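Local coordinates for protein putative dehydratase (Mesorhizobium loti, PDB 2POZ) that is of unconfirmed function but probably acts as a lyase, perhaps a dehydratase, of the mandelate racemase/muconate lactonizing branch of the enolase superfamily, at residues A[206-218]-A[232-245]. Numbering follows the deposited sequence.
Sequences LSGGLTTDETIRF and EPCDPFDNGALKVI
Thr-215 OG1 is gripped twice: it accepts from Leu-210 N (N to OG1 3.0 Å), tying loop to helix, and donates to a water 2.8 Å from OG1. That water donates in turn to Leu-210 O and, at 2.7 Å, to Pro-233 O, bridging the segments. A chi1 of -70° sets OG1 beside the backbone N and CG2 anti to it, laying this methyl obliquely across Pro-233, 3.3 Å from Pro-233 O. A valine here would probably leave both the water and Leu-210 N without their hydroxyl partner. Gly-208 N donates to Glu-232 O at 2.8 Å, and Gly-208 O receives a CA-H contact from Cys-234 CA. Farther along, the Thr-212 methyl CG2 packs on Ile-245 CG1 (3.9 Å), Ala-241 CB lies against Thr-212 OG1, and that hydroxyl bonds Asn-301 of a second subunit. Glu-232 OE1 forms a salt bridge with Arg-258. The loops follow neighbouring parallel strands 201-205 and 227-231 of the enolase-type barrel domain and lead into helices 212-222 and 239-248; the axes of 212-218 and 239-245 come within 10.5 Å at closest, their directions 33° apart, and Pro-233 and Ile-245 also pack on Ile-253 of the next strand, 253-255.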
loop_
_atom_site.group_PDB
_atom_site.type_symbol
_atom_site.label_atom_id
_atom_site.label_comp_id
_atom_site.label_asym_id
_atom_site.label_seq_id
_atom_site.Cartn_x
_atom_site.Cartn_y
_atom_site.Cartn_z
ATOM N N LEU A 206 15.199 -18.557 -18.297
ATOM C CA LEU A 206 16.367 -17.783 -17.895
ATOM C C LEU A 206 17.004 -18.371 -16.636
ATOM O O LEU A 206 18.111 -17.995 -16.250
ATOM C CB LEU A 206 15.986 -16.313 -17.671
ATOM C CG LEU A 206 15.405 -15.602 -18.902
ATOM C CD1 LEU A 206 15.242 -14.108 -18.611
ATOM C CD2 LEU A 206 16.321 -15.809 -20.107
ATOM N N SER A 207 16.292 -19.297 -16.002
ATOM C CA SER A 207 16.772 -19.980 -14.802
ATOM C C SER A 207 17.426 -19.028 -13.803
ATOM O O SER A 207 18.502 -19.315 -13.289
ATOM C CB SER A 207 17.773 -21.079 -15.204
ATOM O OG SER A 207 17.959 -22.035 -14.172
ATOM N N GLY A 208 16.775 -17.900 -13.530
ATOM C CA GLY A 208 17.325 -16.942 -12.587
ATOM C C GLY A 208 17.708 -15.613 -13.217
ATOM O O GLY A 208 17.653 -14.566 -12.561
ATOM N N GLY A 209 18.108 -15.660 -14.488
ATOM C CA GLY A 209 18.486 -14.457 -15.209
ATOM C C GLY A 209 19.717 -13.720 -14.713
ATOM O O GLY A 209 20.629 -14.299 -14.126
ATOM N N LEU A 210 19.731 -12.419 -14.961
ATOM C CA LEU A 210 20.830 -11.557 -14.561
ATOM C C LEU A 210 20.266 -10.587 -13.528
ATOM O O LEU A 210 19.306 -10.915 -12.832
ATOM C CB LEU A 210 21.326 -10.780 -15.780
ATOM C CG LEU A 210 21.527 -11.593 -17.061
ATOM C CD1 LEU A 210 21.881 -10.641 -18.197
ATOM C CD2 LEU A 210 22.617 -12.639 -16.861
ATOM N N THR A 211 20.867 -9.406 -13.410
ATOM C CA THR A 211 20.335 -8.411 -12.492
ATOM C C THR A 211 19.080 -7.888 -13.185
ATOM O O THR A 211 18.917 -8.054 -14.398
ATOM C CB THR A 211 21.337 -7.264 -12.225
ATOM O OG1 THR A 211 21.951 -6.848 -13.453
ATOM C CG2 THR A 211 22.415 -7.730 -11.259
ATOM N N THR A 212 18.195 -7.268 -12.418
ATOM C CA THR A 212 16.929 -6.773 -12.938
ATOM C C THR A 212 17.020 -5.937 -14.202
ATOM O O THR A 212 16.343 -6.231 -15.189
ATOM C CB THR A 212 16.180 -5.985 -11.848
ATOM O OG1 THR A 212 15.990 -6.836 -10.711
ATOM C CG2 THR A 212 14.810 -5.534 -12.352
ATOM N N ASP A 213 17.857 -4.908 -14.179
ATOM C CA ASP A 213 18.005 -4.033 -15.336
ATOM C C ASP A 213 18.365 -4.777 -16.634
ATOM O O ASP A 213 17.677 -4.630 -17.649
ATOM C CB ASP A 213 19.039 -2.935 -15.027
ATOM C CG ASP A 213 20.399 -3.491 -14.575
ATOM O OD1 ASP A 213 20.480 -4.666 -14.152
ATOM O OD2 ASP A 213 21.393 -2.734 -14.632
ATOM N N GLU A 214 19.420 -5.585 -16.599
ATOM C CA GLU A 214 19.837 -6.312 -17.788
ATOM C C GLU A 214 18.827 -7.373 -18.215
ATOM O O GLU A 214 18.686 -7.655 -19.402
ATOM C CB GLU A 214 21.212 -6.947 -17.572
ATOM C CG GLU A 214 22.360 -5.948 -17.506
ATOM C CD GLU A 214 22.400 -5.010 -18.708
ATOM O OE1 GLU A 214 22.224 -5.476 -19.856
ATOM O OE2 GLU A 214 22.616 -3.796 -18.504
ATOM N N THR A 215 18.108 -7.950 -17.256
ATOM C CA THR A 215 17.113 -8.962 -17.590
ATOM C C THR A 215 15.964 -8.314 -18.361
ATOM O O THR A 215 15.490 -8.848 -19.363
ATOM C CB THR A 215 16.565 -9.652 -16.328
ATOM O OG1 THR A 215 17.591 -10.474 -15.757
ATOM C CG2 THR A 215 15.356 -10.509 -16.674
ATOM N N ILE A 216 15.521 -7.156 -17.889
ATOM C CA ILE A 216 14.445 -6.431 -18.552
ATOM C C ILE A 216 14.916 -6.089 -19.968
ATOM O O ILE A 216 14.200 -6.304 -20.942
ATOM C CB ILE A 216 14.112 -5.134 -17.785
ATOM C CG1 ILE A 216 13.413 -5.479 -16.468
ATOM C CG2 ILE A 216 13.232 -4.222 -18.639
ATOM C CD1 ILE A 216 13.213 -4.290 -15.558
ATOM N N ARG A 217 16.137 -5.577 -20.072
ATOM C CA ARG A 217 16.698 -5.225 -21.369
ATOM C C ARG A 217 16.676 -6.424 -22.321
ATOM O O ARG A 217 16.253 -6.300 -23.466
ATOM C CB ARG A 217 18.129 -4.715 -21.198
ATOM C CG ARG A 217 18.881 -4.471 -22.504
ATOM C CD ARG A 217 20.219 -3.810 -22.221
ATOM N NE ARG A 217 20.085 -2.361 -22.097
ATOM C CZ ARG A 217 20.730 -1.608 -21.209
ATOM N NH1 ARG A 217 21.567 -2.155 -20.334
ATOM N NH2 ARG A 217 20.541 -0.298 -21.207
ATOM N N PHE A 218 17.116 -7.584 -21.841
ATOM C CA PHE A 218 17.146 -8.791 -22.670
ATOM C C PHE A 218 15.751 -9.259 -23.105
ATOM O O PHE A 218 15.556 -9.638 -24.258
ATOM C CB PHE A 218 17.859 -9.928 -21.928
ATOM C CG PHE A 218 18.005 -11.190 -22.739
ATOM C CD1 PHE A 218 18.892 -11.248 -23.811
ATOM C CD2 PHE A 218 17.256 -12.320 -22.435
ATOM C CE1 PHE A 218 19.028 -12.421 -24.566
ATOM C CE2 PHE A 218 17.385 -13.497 -23.185
ATOM C CZ PHE A 218 18.270 -13.546 -24.247
ATOM N N GLU A 232 11.371 -18.029 -14.883
ATOM C CA GLU A 232 12.265 -17.539 -13.837
ATOM C C GLU A 232 13.181 -16.415 -14.321
ATOM O O GLU A 232 14.396 -16.583 -14.371
ATOM C CB GLU A 232 13.127 -18.685 -13.290
ATOM C CG GLU A 232 12.361 -19.765 -12.539
ATOM C CD GLU A 232 13.293 -20.789 -11.908
ATOM O OE1 GLU A 232 14.168 -21.316 -12.628
ATOM O OE2 GLU A 232 13.150 -21.065 -10.696
ATOM N N PRO A 233 12.613 -15.250 -14.673
ATOM C CA PRO A 233 13.441 -14.138 -15.148
ATOM C C PRO A 233 14.392 -13.620 -14.069
ATOM O O PRO A 233 15.365 -12.923 -14.367
ATOM C CB PRO A 233 12.408 -13.098 -15.584
ATOM C CG PRO A 233 11.288 -13.336 -14.609
ATOM C CD PRO A 233 11.197 -14.851 -14.577
ATOM N N CYS A 234 14.103 -13.941 -12.811
ATOM C CA CYS A 234 14.985 -13.515 -11.735
ATOM C C CYS A 234 15.123 -14.625 -10.717
ATOM O O CYS A 234 14.393 -15.612 -10.758
ATOM C CB CYS A 234 14.470 -12.250 -11.043
ATOM S SG CYS A 234 12.880 -12.467 -10.216
ATOM N N ASP A 235 16.078 -14.459 -9.814
ATOM C CA ASP A 235 16.326 -15.446 -8.771
ATOM C C ASP A 235 15.027 -15.705 -8.014
ATOM O O ASP A 235 14.362 -14.768 -7.580
ATOM C CB ASP A 235 17.392 -14.921 -7.806
ATOM C CG ASP A 235 17.892 -15.988 -6.855
ATOM O OD1 ASP A 235 17.056 -16.678 -6.225
ATOM O OD2 ASP A 235 19.128 -16.129 -6.731
ATOM N N PRO A 236 14.643 -16.983 -7.866
ATOM C CA PRO A 236 13.420 -17.380 -7.160
ATOM C C PRO A 236 13.348 -16.782 -5.750
ATOM O O PRO A 236 12.273 -16.662 -5.184
ATOM C CB PRO A 236 13.522 -18.905 -7.124
ATOM C CG PRO A 236 14.273 -19.219 -8.363
ATOM C CD PRO A 236 15.347 -18.163 -8.399
ATOM N N PHE A 237 14.498 -16.423 -5.188
ATOM C CA PHE A 237 14.552 -15.825 -3.846
ATOM C C PHE A 237 13.999 -14.396 -3.825
ATOM O O PHE A 237 13.523 -13.935 -2.794
ATOM C CB PHE A 237 16.003 -15.765 -3.349
ATOM C CG PHE A 237 16.276 -16.589 -2.121
ATOM C CD1 PHE A 237 17.420 -17.377 -2.052
ATOM C CD2 PHE A 237 15.407 -16.567 -1.030
ATOM C CE1 PHE A 237 17.697 -18.135 -0.916
ATOM C CE2 PHE A 237 15.676 -17.320 0.109
ATOM C CZ PHE A 237 16.828 -18.109 0.163
ATOM N N ASP A 238 14.065 -13.702 -4.961
ATOM C CA ASP A 238 13.626 -12.306 -5.036
ATOM C C ASP A 238 12.295 -12.063 -5.739
ATOM O O ASP A 238 12.253 -11.895 -6.959
ATOM C CB ASP A 238 14.707 -11.474 -5.729
ATOM C CG ASP A 238 14.491 -9.979 -5.565
ATOM O OD1 ASP A 238 13.340 -9.559 -5.303
ATOM O OD2 ASP A 238 15.478 -9.227 -5.710
ATOM N N ASN A 239 11.213 -12.013 -4.966
ATOM C CA ASN A 239 9.890 -11.778 -5.538
ATOM C C ASN A 239 9.615 -10.306 -5.846
ATOM O O ASN A 239 8.663 -9.983 -6.556
ATOM C CB ASN A 239 8.803 -12.325 -4.616
ATOM C CG ASN A 239 8.801 -13.833 -4.571
ATOM O OD1 ASN A 239 9.033 -14.487 -5.589
ATOM N ND2 ASN A 239 8.535 -14.399 -3.399
ATOM N N GLY A 240 10.436 -9.420 -5.298
ATOM C CA GLY A 240 10.265 -8.005 -5.571
ATOM C C GLY A 240 10.724 -7.762 -6.999
ATOM O O GLY A 240 10.074 -7.049 -7.767
ATOM N N ALA A 241 11.859 -8.357 -7.358
ATOM C CA ALA A 241 12.379 -8.217 -8.709
ATOM C C ALA A 241 11.374 -8.842 -9.678
ATOM O O ALA A 241 11.140 -8.312 -10.762
ATOM C CB ALA A 241 13.735 -8.905 -8.832
ATOM N N LEU A 242 10.774 -9.966 -9.283
ATOM C CA LEU A 242 9.796 -10.640 -10.136
ATOM C C LEU A 242 8.640 -9.715 -10.514
ATOM O O LEU A 242 8.236 -9.665 -11.679
ATOM C CB LEU A 242 9.242 -11.892 -9.447
ATOM C CG LEU A 242 8.191 -12.707 -10.213
ATOM C CD1 LEU A 242 8.738 -13.140 -11.570
ATOM C CD2 LEU A 242 7.806 -13.935 -9.394
ATOM N N LYS A 243 8.103 -8.977 -9.544
ATOM C CA LYS A 243 6.994 -8.080 -9.853
ATOM C C LYS A 243 7.440 -6.914 -10.730
ATOM O O LYS A 243 6.756 -6.555 -11.685
ATOM C CB LYS A 243 6.331 -7.540 -8.582
ATOM C CG LYS A 243 5.141 -6.635 -8.913
ATOM C CD LYS A 243 4.066 -6.647 -7.847
ATOM C CE LYS A 243 2.817 -5.924 -8.343
ATOM N NZ LYS A 243 2.288 -6.527 -9.612
ATOM N N VAL A 244 8.583 -6.321 -10.406
ATOM C CA VAL A 244 9.108 -5.206 -11.184
ATOM C C VAL A 244 9.306 -5.644 -12.632
ATOM O O VAL A 244 8.923 -4.937 -13.573
ATOM C CB VAL A 244 10.459 -4.722 -10.617
ATOM C CG1 VAL A 244 11.076 -3.683 -11.545
ATOM C CG2 VAL A 244 10.251 -4.133 -9.229
ATOM N N ILE A 245 9.907 -6.816 -12.809
ATOM C CA ILE A 245 10.145 -7.335 -14.141
ATOM C C ILE A 245 8.831 -7.532 -14.896
ATOM O O ILE A 245 8.722 -7.135 -16.048
ATOM C CB ILE A 245 10.942 -8.665 -14.076
ATOM C CG1 ILE A 245 12.376 -8.374 -13.604
ATOM C CG2 ILE A 245 10.949 -9.351 -15.443
ATOM C CD1 ILE A 245 13.162 -9.616 -13.203
HETATM O O HOH W 1 16.623 -10.810 -13.146
#